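Local coordinates for uncharacterized protein (Treponema denticola ATCC 35404, PDB 6R9N) that senses iron(II) and oxygen for bacterial chemotaxis, using a di-iron centre that stabilises an iron-peroxy species, at residues A[31-36]-A[223-228]. Sequence-based numbering, arbitrary orientation.
With FE (Fe (III) ion), chain C.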
loop_
_atom_site.group_PDB
_atom_site.type_symbol
_atom_site.label_atom_id
_atom_site.label_comp_id
_atom_site.label_asym_id
_atom_site.label_seq_id
_atom_site.Cartn_x
_atom_site.Cartn_y
_atom_site.Cartn_z
ATOM N N GLY A 31 3.487 -13.240 14.388
ATOM C CA GLY A 31 3.583 -13.756 13.035
ATOM C C GLY A 31 4.128 -12.795 11.997
ATOM O O GLY A 31 4.391 -13.197 10.865
ATOM N N ALA A 32 4.323 -11.536 12.381
ATOM C CA ALA A 32 4.570 -10.477 11.413
ATOM C C ALA A 32 6.061 -10.236 11.200
ATOM O O ALA A 32 6.887 -10.493 12.078
ATOM C CB ALA A 32 3.903 -9.176 11.869
ATOM N N VAL A 33 6.389 -9.734 10.005
ATOM C CA VAL A 33 7.733 -9.236 9.721
ATOM C C VAL A 33 8.051 -8.094 10.678
ATOM O O VAL A 33 7.179 -7.266 10.956
ATOM C CB VAL A 33 7.794 -8.797 8.246
ATOM C CG1 VAL A 33 9.245 -8.583 7.799
ATOM C CG2 VAL A 33 7.076 -9.825 7.359
ATOM N N GLN A 34 9.288 -8.013 11.199
ATOM C CA GLN A 34 9.409 -6.880 12.109
ATOM C C GLN A 34 9.855 -5.681 11.273
ATOM O O GLN A 34 10.238 -5.798 10.099
ATOM C CB GLN A 34 10.491 -6.925 13.217
ATOM C CG GLN A 34 10.174 -7.347 14.654
ATOM C CD GLN A 34 11.420 -8.042 15.271
ATOM O OE1 GLN A 34 12.499 -8.046 14.639
ATOM N NE2 GLN A 34 11.233 -8.754 16.381
ATOM N N THR A 35 9.839 -4.519 11.918
ATOM C CA THR A 35 10.019 -3.245 11.253
ATOM C C THR A 35 11.143 -2.484 11.946
ATOM O O THR A 35 11.423 -2.703 13.128
ATOM C CB THR A 35 8.717 -2.430 11.272
ATOM O OG1 THR A 35 8.328 -2.225 12.639
ATOM C CG2 THR A 35 7.606 -3.167 10.545
ATOM N N MET A 36 11.820 -1.624 11.185
ATOM C CA MET A 36 12.903 -0.791 11.707
ATOM C C MET A 36 12.449 0.661 11.734
ATOM O O MET A 36 11.943 1.163 10.729
ATOM C CB MET A 36 14.171 -0.923 10.861
ATOM C CG MET A 36 14.621 -2.374 10.626
ATOM S SD MET A 36 15.719 -2.885 11.945
ATOM C CE MET A 36 17.229 -2.065 11.407
ATOM N N PRO A 223 17.142 -0.030 5.624
ATOM C CA PRO A 223 15.785 -0.327 5.172
ATOM C C PRO A 223 14.779 -0.338 6.318
ATOM O O PRO A 223 15.123 -0.303 7.503
ATOM C CB PRO A 223 15.931 -1.728 4.547
ATOM C CG PRO A 223 17.027 -2.380 5.368
ATOM C CD PRO A 223 17.949 -1.248 5.845
ATOM N N GLN A 224 13.511 -0.387 5.931
ATOM C CA GLN A 224 12.412 -0.449 6.877
ATOM C C GLN A 224 12.261 -1.835 7.502
ATOM O O GLN A 224 11.504 -1.979 8.468
ATOM C CB GLN A 224 11.124 -0.010 6.155
ATOM C CG GLN A 224 9.996 0.448 7.045
ATOM C CD GLN A 224 8.732 -0.335 6.780
ATOM O OE1 GLN A 224 8.399 -0.634 5.619
ATOM N NE2 GLN A 224 8.009 -0.676 7.852
ATOM N N HIS A 225 12.957 -2.851 6.979
ATOM C CA HIS A 225 12.986 -4.193 7.565
ATOM C C HIS A 225 14.388 -4.776 7.443
ATOM O O HIS A 225 14.970 -4.766 6.356
ATOM C CB HIS A 225 12.008 -5.165 6.875
ATOM C CG HIS A 225 10.650 -4.593 6.606
ATOM N ND1 HIS A 225 9.626 -4.647 7.528
ATOM C CD2 HIS A 225 10.136 -3.990 5.506
ATOM C CE1 HIS A 225 8.546 -4.090 7.016
ATOM N NE2 HIS A 225 8.832 -3.671 5.795
ATOM N N GLY A 226 14.921 -5.298 8.547
ATOM C CA GLY A 226 16.158 -6.052 8.498
ATOM C C GLY A 226 17.384 -5.187 8.644
ATOM O O GLY A 226 17.320 -3.962 8.767
ATOM N N ALA A 227 18.536 -5.853 8.593
ATOM C CA ALA A 227 19.794 -5.217 8.946
ATOM C C ALA A 227 20.223 -4.206 7.883
ATOM O O ALA A 227 19.767 -4.225 6.735
ATOM C CB ALA A 227 20.890 -6.261 9.153
ATOM N N ILE A 228 21.138 -3.333 8.292
ATOM C CA ILE A 228 21.583 -2.160 7.541
ATOM C C ILE A 228 22.799 -2.523 6.697
ATOM O O ILE A 228 23.683 -3.257 7.150
ATOM C CB ILE A 228 21.907 -1.006 8.520
ATOM C CG1 ILE A 228 20.628 -0.511 9.200
ATOM C CG2 ILE A 228 22.652 0.147 7.808
ATOM C CD1 ILE A 228 20.820 -0.010 10.615
HETATM FE FE FE C . 7.361 -2.463 4.652
#
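The imidazole of His225 meets the loop 31-36 at its ND1 edge, where Gln34 O lies 2° from the ring plane, while Val33 CG1 and Thr35 CG2 approach obliquely. His225 ND1 donates to Gln34 O at 2.9 Å along a nearly straight path (167°), although the donor sits above the carbonyl plane. At the other ring nitrogen, His225 NE2 binds the iron at 2.2 Å, so one bond on each nitrogen fixes the ring's rotation; the carbonyl probably also makes the imidazole a stronger electron donor to the metal. Gln224, its chain bent at chi2, brings OE1 to 2.3 Å from the same iron, and its NE2 runs beside Thr35 CG2 at 3.7 Å. A second, backbone bond ties 31-36 to the loop 223-228: Met36 N to Gln224 O, 2.8 Å. Met36 CG lies anti to the carbonyl carbon; bends at chi2 and chi3 carry Met36 CE to 3.3 Å from Gly226 O, and on another side it packs on Ile228 CD1 (4.2 Å). Asp84 and Asp167 complete the protein ligands of this iron. A second-shell carbonyl orienting a metal-bound histidine thus joins the loop before strand 38-42 to the di-iron site of a metallo-beta-lactamase-like ODP fold.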